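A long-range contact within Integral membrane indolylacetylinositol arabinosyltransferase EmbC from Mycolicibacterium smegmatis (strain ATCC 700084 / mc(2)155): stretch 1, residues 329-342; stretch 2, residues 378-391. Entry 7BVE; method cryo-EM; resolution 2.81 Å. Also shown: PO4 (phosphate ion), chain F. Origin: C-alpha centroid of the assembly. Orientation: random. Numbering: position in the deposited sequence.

Stretch 1 (329-342) WMRFPTLLMGLACW
Stretch 2 (378-391) LNNGLRPEPIIALG

The centre of the contact is a small apolar cluster in which Met337, on the helix spanning 332-342, meets Pro386, Ile387 and Leu390 on the helix spanning 385-391. The two helices run in nearly the same direction, their axes inclined by 23° and 9.8 Å apart at closest approach, a spacing that leaves room for side chains between the backbones. Met337 directs its CA-to-CB bond toward the second stretch and is extended beyond chi1 (m, t, t), so that its thioether lies across the direction of the partner helix, roughly at right angles to it. Its SD is 4.1 Å from Pro386 CB, its CE is 3.7 Å from Ile387 CG1, and its CG is 4.2 Å from Leu390 CD2. Ile387 starts sideways, with chi1 m and chi2 at 98°, between wells, but its end comes nearer to the first stretch.

Leu390, with chi1 t and chi2 p, directs its CA-to-CB bond toward the first stretch and carries the apolar surface one turn further on. Its CD1 lies 4.0 Å from Cys341 CA and 4.3 Å from Cys341 CB; Cys341 adopts the t rotamer. The register follows this packing: Met337 CA is 6.6 Å from Pro386 CA, and Cys341 CA is 5.9 Å from Leu390 CA. Four residues separate the paired positions on each chain segment, about one helical turn, so the nearly parallel helices stay in step. Regular i to i+4 backbone bonds support both segments, among them Cys341 N to Met337 O and Leu390 N to Pro386 O, at 2.9 and 3.0 Å.

Toward the N-terminal end of the first helix, the partner changes from helix to the loop that precedes it. Thr334 joins the two environments. Its CB points toward the second stretch, and with chi1 m its methyl CG2 sits 3.9 Å from Pro386 CG and 3.3 Å from Asn379 O, while its hydroxyl OG1 donates a hydrogen bond to Gly381 O at 2.9 Å. A loop carbonyl is thus satisfied by a helix side chain. Gly381 is extended (phi/psi -169/-160), and its CA lies 6.1 Å from Arg331 CA, the third point of the register. Next to it is Leu382 (m, t; phi/psi -104/7). Leu382 CD2 makes an apolar contact with Met330 CB at 4.5 Å and packs against the carbonyl Met330 O at 3.3 Å; the Met330 side chain is m, m, m.

The polar edge is formed by Arg331, at the N-cap position before the helix, with phi/psi -99/12. Its side chain (m, t, m, chi4 116°) begins sideways, and its end approaches the loop. NH1 donates a weak hydrogen bond to Asn380 OD1, 2.7 Å away but with an N-H...O angle of only 120°; the oxygen lies at the guanidinium edge, near its plane. Asn380 uses chi1 t and chi2 8° to present this oxygen. The CA-to-CB bond of Arg383 points away from the first stretch, which its side chain does not touch, and its NH2 donates a hydrogen bond to O1 of the phosphate ion at 3.2 Å.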

ATOM      1  N   TRP A 329     -19.395  15.077 -28.899  1.00 15.07           N
ATOM      2  CA  TRP A 329     -18.762  16.187 -29.597  1.00 15.07           C
ATOM      3  C   TRP A 329     -17.470  16.604 -28.918  1.00 15.07           C
ATOM      4  O   TRP A 329     -16.500  16.955 -29.593  1.00 15.07           O
ATOM      5  CB  TRP A 329     -19.708  17.372 -29.695  1.00 15.07           C
ATOM      6  CG  TRP A 329     -19.079  18.545 -30.362  1.00 15.07           C
ATOM      7  CD1 TRP A 329     -18.655  19.689 -29.769  1.00 15.07           C
ATOM      8  CD2 TRP A 329     -18.763  18.674 -31.749  1.00 15.07           C
ATOM      9  NE1 TRP A 329     -18.116  20.534 -30.698  1.00 15.07           N
ATOM     10  CE2 TRP A 329     -18.169  19.930 -31.924  1.00 15.07           C
ATOM     11  CE3 TRP A 329     -18.932  17.849 -32.861  1.00 15.07           C
ATOM     12  CZ2 TRP A 329     -17.749  20.383 -33.163  1.00 15.07           C
ATOM     13  CZ3 TRP A 329     -18.509  18.297 -34.081  1.00 15.07           C
ATOM     14  CH2 TRP A 329     -17.924  19.551 -34.227  1.00 15.07           C
ATOM     15  N   MET A 330     -17.435  16.581 -27.590  1.00 15.07           N
ATOM     16  CA  MET A 330     -16.258  17.072 -26.894  1.00 15.07           C
ATOM     17  C   MET A 330     -15.076  16.122 -26.986  1.00 15.07           C
ATOM     18  O   MET A 330     -13.934  16.576 -26.911  1.00 15.07           O
ATOM     19  CB  MET A 330     -16.583  17.358 -25.435  1.00 15.07           C
ATOM     20  CG  MET A 330     -17.500  18.541 -25.224  1.00 15.07           C
ATOM     21  SD  MET A 330     -16.908  20.041 -26.019  1.00 15.07           S
ATOM     22  CE  MET A 330     -15.413  20.360 -25.112  1.00 15.07           C
ATOM     23  N   ARG A 331     -15.312  14.830 -27.169  1.00 15.07           N
ATOM     24  CA  ARG A 331     -14.240  13.850 -27.239  1.00 15.07           C
ATOM     25  C   ARG A 331     -13.883  13.468 -28.664  1.00 15.07           C
ATOM     26  O   ARG A 331     -13.167  12.491 -28.862  1.00 15.07           O
ATOM     27  CB  ARG A 331     -14.631  12.599 -26.468  1.00 15.07           C
ATOM     28  CG  ARG A 331     -14.862  12.812 -25.003  1.00 15.07           C
ATOM     29  CD  ARG A 331     -15.276  11.521 -24.353  1.00 15.07           C
ATOM     30  NE  ARG A 331     -16.559  11.059 -24.869  1.00 15.07           N
ATOM     31  CZ  ARG A 331     -16.724   9.931 -25.541  1.00 15.07           C
ATOM     32  NH1 ARG A 331     -15.691   9.149 -25.765  1.00 15.07           N
ATOM     33  NH2 ARG A 331     -17.915   9.581 -25.984  1.00 15.07           N
ATOM     34  N   PHE A 332     -14.372  14.202 -29.653  1.00 15.07           N
ATOM     35  CA  PHE A 332     -14.063  13.932 -31.057  1.00 15.07           C
ATOM     36  C   PHE A 332     -12.631  14.262 -31.490  1.00 15.07           C
ATOM     37  O   PHE A 332     -12.092  13.518 -32.331  1.00 15.07           O
ATOM     38  CB  PHE A 332     -15.115  14.655 -31.908  1.00 15.07           C
ATOM     39  CG  PHE A 332     -14.976  14.423 -33.373  1.00 15.07           C
ATOM     40  CD1 PHE A 332     -15.166  13.165 -33.903  1.00 15.07           C
ATOM     41  CD2 PHE A 332     -14.725  15.473 -34.231  1.00 15.07           C
ATOM     42  CE1 PHE A 332     -15.056  12.950 -35.257  1.00 15.07           C
ATOM     43  CE2 PHE A 332     -14.621  15.261 -35.585  1.00 15.07           C
ATOM     44  CZ  PHE A 332     -14.789  13.999 -36.096  1.00 15.07           C
ATOM     45  N   PRO A 333     -11.961  15.329 -31.004  1.00 15.07           N
ATOM     46  CA  PRO A 333     -10.522  15.450 -31.299  1.00 15.07           C
ATOM     47  C   PRO A 333      -9.666  14.320 -30.764  1.00 15.07           C
ATOM     48  O   PRO A 333      -8.643  14.003 -31.374  1.00 15.07           O
ATOM     49  CB  PRO A 333     -10.151  16.781 -30.641  1.00 15.07           C
ATOM     50  CG  PRO A 333     -11.347  17.543 -30.682  1.00 15.07           C
ATOM     51  CD  PRO A 333     -12.451  16.608 -30.448  1.00 15.07           C
ATOM     52  N   THR A 334     -10.065  13.684 -29.667  1.00 15.07           N
ATOM     53  CA  THR A 334      -9.341  12.526 -29.160  1.00 15.07           C
ATOM     54  C   THR A 334      -9.485  11.328 -30.098  1.00 15.07           C
ATOM     55  O   THR A 334      -8.537  10.553 -30.287  1.00 15.07           O
ATOM     56  CB  THR A 334      -9.856  12.202 -27.762  1.00 15.07           C
ATOM     57  OG1 THR A 334      -9.733  13.368 -26.944  1.00 15.07           O
ATOM     58  CG2 THR A 334      -9.060  11.112 -27.134  1.00 15.07           C
ATOM     59  N   LEU A 335     -10.650  11.186 -30.728  1.00 15.07           N
ATOM     60  CA  LEU A 335     -10.836  10.159 -31.744  1.00 15.07           C
ATOM     61  C   LEU A 335      -9.962  10.422 -32.963  1.00 15.07           C
ATOM     62  O   LEU A 335      -9.363   9.491 -33.524  1.00 15.07           O
ATOM     63  CB  LEU A 335     -12.307  10.097 -32.144  1.00 15.07           C
ATOM     64  CG  LEU A 335     -12.698   9.044 -33.172  1.00 15.07           C
ATOM     65  CD1 LEU A 335     -12.465   7.677 -32.609  1.00 15.07           C
ATOM     66  CD2 LEU A 335     -14.127   9.206 -33.608  1.00 15.07           C
ATOM     67  N   LEU A 336      -9.859  11.689 -33.378  1.00 15.07           N
ATOM     68  CA  LEU A 336      -8.996  12.010 -34.512  1.00 15.07           C
ATOM     69  C   LEU A 336      -7.521  11.809 -34.177  1.00 15.07           C
ATOM     70  O   LEU A 336      -6.733  11.413 -35.041  1.00 15.07           O
ATOM     71  CB  LEU A 336      -9.243  13.437 -34.978  1.00 15.07           C
ATOM     72  CG  LEU A 336     -10.626  13.717 -35.546  1.00 15.07           C
ATOM     73  CD1 LEU A 336     -10.736  15.170 -35.927  1.00 15.07           C
ATOM     74  CD2 LEU A 336     -10.898  12.834 -36.727  1.00 15.07           C
ATOM     75  N   MET A 337      -7.133  12.052 -32.925  1.00 15.07           N
ATOM     76  CA  MET A 337      -5.756  11.795 -32.517  1.00 15.07           C
ATOM     77  C   MET A 337      -5.447  10.308 -32.488  1.00 15.07           C
ATOM     78  O   MET A 337      -4.336   9.907 -32.835  1.00 15.07           O
ATOM     79  CB  MET A 337      -5.474  12.416 -31.156  1.00 15.07           C
ATOM     80  CG  MET A 337      -5.393  13.910 -31.193  1.00 15.07           C
ATOM     81  SD  MET A 337      -5.145  14.640 -29.580  1.00 15.07           S
ATOM     82  CE  MET A 337      -5.323  16.360 -30.011  1.00 15.07           C
ATOM     83  N   GLY A 338      -6.414   9.475 -32.099  1.00 15.07           N
ATOM     84  CA  GLY A 338      -6.200   8.035 -32.156  1.00 15.07           C
ATOM     85  C   GLY A 338      -6.053   7.505 -33.567  1.00 15.07           C
ATOM     86  O   GLY A 338      -5.184   6.665 -33.839  1.00 15.07           O
ATOM     87  N   LEU A 339      -6.885   8.002 -34.486  1.00 15.07           N
ATOM     88  CA  LEU A 339      -6.756   7.615 -35.889  1.00 15.07           C
ATOM     89  C   LEU A 339      -5.422   8.063 -36.475  1.00 15.07           C
ATOM     90  O   LEU A 339      -4.737   7.271 -37.133  1.00 15.07           O
ATOM     91  CB  LEU A 339      -7.919   8.184 -36.701  1.00 15.07           C
ATOM     92  CG  LEU A 339      -9.335   7.665 -36.442  1.00 15.07           C
ATOM     93  CD1 LEU A 339     -10.364   8.433 -37.236  1.00 15.07           C
ATOM     94  CD2 LEU A 339      -9.410   6.217 -36.803  1.00 15.07           C
ATOM     95  N   ALA A 340      -5.023   9.316 -36.225  1.00 15.07           N
ATOM     96  CA  ALA A 340      -3.752   9.815 -36.741  1.00 15.07           C
ATOM     97  C   ALA A 340      -2.572   9.078 -36.130  1.00 15.07           C
ATOM     98  O   ALA A 340      -1.573   8.836 -36.809  1.00 15.07           O
ATOM     99  CB  ALA A 340      -3.629  11.310 -36.483  1.00 15.07           C
ATOM    100  N   CYS A 341      -2.695   8.658 -34.872  1.00 15.07           N
ATOM    101  CA  CYS A 341      -1.619   7.939 -34.207  1.00 15.07           C
ATOM    102  C   CYS A 341      -1.402   6.563 -34.827  1.00 15.07           C
ATOM    103  O   CYS A 341      -0.261   6.166 -35.084  1.00 15.07           O
ATOM    104  CB  CYS A 341      -1.940   7.842 -32.715  1.00 15.07           C
ATOM    105  SG  CYS A 341      -0.674   7.170 -31.665  1.00 15.07           S
ATOM    106  N   TRP A 342      -2.485   5.846 -35.144  1.00 15.07           N
ATOM    107  CA  TRP A 342      -2.301   4.546 -35.798  1.00 15.07           C
ATOM    108  C   TRP A 342      -1.830   4.672 -37.245  1.00 15.07           C
ATOM    109  O   TRP A 342      -1.064   3.832 -37.725  1.00 15.07           O
ATOM    110  CB  TRP A 342      -3.581   3.724 -35.731  1.00 15.07           C
ATOM    111  CG  TRP A 342      -3.545   2.501 -36.609  1.00 15.07           C
ATOM    112  CD1 TRP A 342      -4.272   2.314 -37.742  1.00 15.07           C
ATOM    113  CD2 TRP A 342      -2.702   1.345 -36.480  1.00 15.07           C
ATOM    114  NE1 TRP A 342      -3.960   1.106 -38.307  1.00 15.07           N
ATOM    115  CE2 TRP A 342      -3.004   0.488 -37.552  1.00 15.07           C
ATOM    116  CE3 TRP A 342      -1.742   0.936 -35.551  1.00 15.07           C
ATOM    117  CZ2 TRP A 342      -2.374  -0.734 -37.729  1.00 15.07           C
ATOM    118  CZ3 TRP A 342      -1.116  -0.272 -35.734  1.00 15.07           C
ATOM    119  CH2 TRP A 342      -1.450  -1.106 -36.800  1.00 15.07           C
ATOM    120  N   LEU A 378      -7.334   3.871 -21.405  1.00 15.07           N
ATOM    121  CA  LEU A 378      -6.557   4.964 -20.840  1.00 15.07           C
ATOM    122  C   LEU A 378      -6.686   6.298 -21.554  1.00 15.07           C
ATOM    123  O   LEU A 378      -6.309   7.313 -20.962  1.00 15.07           O
ATOM    124  CB  LEU A 378      -5.070   4.585 -20.791  1.00 15.07           C
ATOM    125  CG  LEU A 378      -4.633   3.555 -19.754  1.00 15.07           C
ATOM    126  CD1 LEU A 378      -3.249   3.065 -20.034  1.00 15.07           C
ATOM    127  CD2 LEU A 378      -4.666   4.179 -18.394  1.00 15.07           C
ATOM    128  N   ASN A 379      -7.200   6.353 -22.782  1.00 15.07           N
ATOM    129  CA  ASN A 379      -7.183   7.599 -23.540  1.00 15.07           C
ATOM    130  C   ASN A 379      -8.546   7.957 -24.114  1.00 15.07           C
ATOM    131  O   ASN A 379      -8.618   8.541 -25.188  1.00 15.07           O
ATOM    132  CB  ASN A 379      -6.162   7.543 -24.676  1.00 15.07           C
ATOM    133  CG  ASN A 379      -4.743   7.489 -24.188  1.00 15.07           C
ATOM    134  OD1 ASN A 379      -4.417   8.062 -23.168  1.00 15.07           O
ATOM    135  ND2 ASN A 379      -3.881   6.837 -24.938  1.00 15.07           N
ATOM    136  N   ASN A 380      -9.643   7.605 -23.449  1.00 15.07           N
ATOM    137  CA  ASN A 380     -10.967   8.007 -23.931  1.00 15.07           C
ATOM    138  C   ASN A 380     -11.502   9.187 -23.117  1.00 15.07           C
ATOM    139  O   ASN A 380     -12.471   9.079 -22.374  1.00 15.07           O
ATOM    140  CB  ASN A 380     -11.933   6.830 -23.890  1.00 15.07           C
ATOM    141  CG  ASN A 380     -13.184   7.082 -24.702  1.00 15.07           C
ATOM    142  OD1 ASN A 380     -13.278   8.068 -25.420  1.00 15.07           O
ATOM    143  ND2 ASN A 380     -14.164   6.216 -24.559  1.00 15.07           N
ATOM    144  N   GLY A 381     -10.877  10.335 -23.283  1.00 15.07           N
ATOM    145  CA  GLY A 381     -11.284  11.485 -22.514  1.00 15.07           C
ATOM    146  C   GLY A 381     -10.659  12.767 -22.988  1.00 15.07           C
ATOM    147  O   GLY A 381     -10.185  12.867 -24.119  1.00 15.07           O
ATOM    148  N   LEU A 382     -10.662  13.753 -22.098  1.00 15.07           N
ATOM    149  CA  LEU A 382     -10.191  15.098 -22.390  1.00 15.07           C
ATOM    150  C   LEU A 382      -8.823  15.390 -21.796  1.00 15.07           C
ATOM    151  O   LEU A 382      -8.360  16.527 -21.877  1.00 15.07           O
ATOM    152  CB  LEU A 382     -11.206  16.119 -21.874  1.00 15.07           C
ATOM    153  CG  LEU A 382     -12.584  16.037 -22.515  1.00 15.07           C
ATOM    154  CD1 LEU A 382     -13.514  17.029 -21.884  1.00 15.07           C
ATOM    155  CD2 LEU A 382     -12.463  16.292 -23.981  1.00 15.07           C
ATOM    156  N   ARG A 383      -8.160  14.387 -21.227  1.00 16.55           N
ATOM    157  CA  ARG A 383      -6.863  14.561 -20.592  1.00 16.55           C
ATOM    158  C   ARG A 383      -5.776  14.849 -21.634  1.00 16.55           C
ATOM    159  O   ARG A 383      -6.002  14.678 -22.832  1.00 16.55           O
ATOM    160  CB  ARG A 383      -6.553  13.308 -19.769  1.00 16.55           C
ATOM    161  CG  ARG A 383      -7.349  13.279 -18.487  1.00 16.55           C
ATOM    162  CD  ARG A 383      -6.912  12.205 -17.534  1.00 16.55           C
ATOM    163  NE  ARG A 383      -5.523  12.391 -17.099  1.00 16.55           N
ATOM    164  CZ  ARG A 383      -5.155  13.224 -16.138  1.00 16.55           C
ATOM    165  NH1 ARG A 383      -6.057  13.968 -15.515  1.00 16.55           N
ATOM    166  NH2 ARG A 383      -3.882  13.333 -15.809  1.00 16.55           N
ATOM    167  N   PRO A 384      -4.598  15.329 -21.225  1.00 15.07           N
ATOM    168  CA  PRO A 384      -3.548  15.597 -22.211  1.00 15.07           C
ATOM    169  C   PRO A 384      -2.803  14.372 -22.717  1.00 15.07           C
ATOM    170  O   PRO A 384      -1.872  14.537 -23.504  1.00 15.07           O
ATOM    171  CB  PRO A 384      -2.593  16.524 -21.447  1.00 15.07           C
ATOM    172  CG  PRO A 384      -2.778  16.190 -20.060  1.00 15.07           C
ATOM    173  CD  PRO A 384      -4.217  15.896 -19.909  1.00 15.07           C
ATOM    174  N   GLU A 385      -3.185  13.164 -22.324  1.00 15.07           N
ATOM    175  CA  GLU A 385      -2.488  11.923 -22.653  1.00 15.07           C
ATOM    176  C   GLU A 385      -2.429  11.591 -24.155  1.00 15.07           C
ATOM    177  O   GLU A 385      -1.352  11.192 -24.621  1.00 15.07           O
ATOM    178  CB  GLU A 385      -3.126  10.773 -21.867  1.00 15.07           C
ATOM    179  CG  GLU A 385      -3.222  11.007 -20.381  1.00 15.07           C
ATOM    180  CD  GLU A 385      -1.891  10.981 -19.709  1.00 15.07           C
ATOM    181  OE1 GLU A 385      -1.036  10.208 -20.168  1.00 15.07           O
ATOM    182  OE2 GLU A 385      -1.695  11.725 -18.731  1.00 15.07           O
ATOM    183  N   PRO A 386      -3.508  11.731 -24.964  1.00 15.07           N
ATOM    184  CA  PRO A 386      -3.318  11.538 -26.413  1.00 15.07           C
ATOM    185  C   PRO A 386      -2.451  12.584 -27.087  1.00 15.07           C
ATOM    186  O   PRO A 386      -1.760  12.263 -28.064  1.00 15.07           O
ATOM    187  CB  PRO A 386      -4.747  11.578 -26.955  1.00 15.07           C
ATOM    188  CG  PRO A 386      -5.524  12.263 -25.967  1.00 15.07           C
ATOM    189  CD  PRO A 386      -4.953  11.867 -24.679  1.00 15.07           C
ATOM    190  N   ILE A 387      -2.473  13.824 -26.591  1.00 15.07           N
ATOM    191  CA  ILE A 387      -1.624  14.882 -27.133  1.00 15.07           C
ATOM    192  C   ILE A 387      -0.159  14.539 -26.917  1.00 15.07           C
ATOM    193  O   ILE A 387       0.669  14.661 -27.825  1.00 15.07           O
ATOM    194  CB  ILE A 387      -1.976  16.242 -26.495  1.00 15.07           C
ATOM    195  CG1 ILE A 387      -3.385  16.700 -26.857  1.00 15.07           C
ATOM    196  CG2 ILE A 387      -1.004  17.311 -26.916  1.00 15.07           C
ATOM    197  CD1 ILE A 387      -4.432  16.402 -25.815  1.00 15.07           C
ATOM    198  N   ILE A 388       0.166  14.043 -25.726  1.00 15.07           N
ATOM    199  CA  ILE A 388       1.543  13.706 -25.393  1.00 15.07           C
ATOM    200  C   ILE A 388       1.997  12.463 -26.154  1.00 15.07           C
ATOM    201  O   ILE A 388       3.139  12.399 -26.621  1.00 15.07           O
ATOM    202  CB  ILE A 388       1.676  13.549 -23.870  1.00 15.07           C
ATOM    203  CG1 ILE A 388       1.339  14.868 -23.189  1.00 15.07           C
ATOM    204  CG2 ILE A 388       3.076  13.183 -23.481  1.00 15.07           C
ATOM    205  CD1 ILE A 388       1.134  14.749 -21.717  1.00 15.07           C
ATOM    206  N   ALA A 389       1.102  11.486 -26.340  1.00 15.07           N
ATOM    207  CA  ALA A 389       1.448  10.286 -27.106  1.00 15.07           C
ATOM    208  C   ALA A 389       1.738  10.610 -28.572  1.00 15.07           C
ATOM    209  O   ALA A 389       2.772  10.196 -29.130  1.00 15.07           O
ATOM    210  CB  ALA A 389       0.320   9.266 -26.998  1.00 15.07           C
ATOM    211  N   LEU A 390       0.849  11.378 -29.205  1.00 15.07           N
ATOM    212  CA  LEU A 390       1.066  11.771 -30.589  1.00 15.07           C
ATOM    213  C   LEU A 390       2.263  12.707 -30.732  1.00 15.07           C
ATOM    214  O   LEU A 390       2.967  12.657 -31.744  1.00 15.07           O
ATOM    215  CB  LEU A 390      -0.208  12.406 -31.140  1.00 15.07           C
ATOM    216  CG  LEU A 390      -0.260  12.785 -32.614  1.00 15.07           C
ATOM    217  CD1 LEU A 390      -0.041  11.572 -33.474  1.00 15.07           C
ATOM    218  CD2 LEU A 390      -1.591  13.408 -32.925  1.00 15.07           C
ATOM    219  N   GLY A 391       2.552  13.514 -29.709  1.00 15.07           N
ATOM    220  CA  GLY A 391       3.714  14.382 -29.774  1.00 15.07           C
ATOM    221  C   GLY A 391       5.029  13.637 -29.666  1.00 15.07           C
ATOM    222  O   GLY A 391       6.006  14.009 -30.316  1.00 15.07           O
TER
HETATM  223  P   PO4 F1102      -2.416  15.671 -12.792  1.00 81.26           P
HETATM  224  O1  PO4 F1102      -2.492  15.811 -14.292  1.00 81.26           O
HETATM  225  O2  PO4 F1102      -3.388  14.616 -12.335  1.00 81.26           O
HETATM  226  O3  PO4 F1102      -1.013  15.280 -12.403  1.00 81.26           O
HETATM  227  O4  PO4 F1102      -2.761  16.981 -12.135  1.00 81.26           O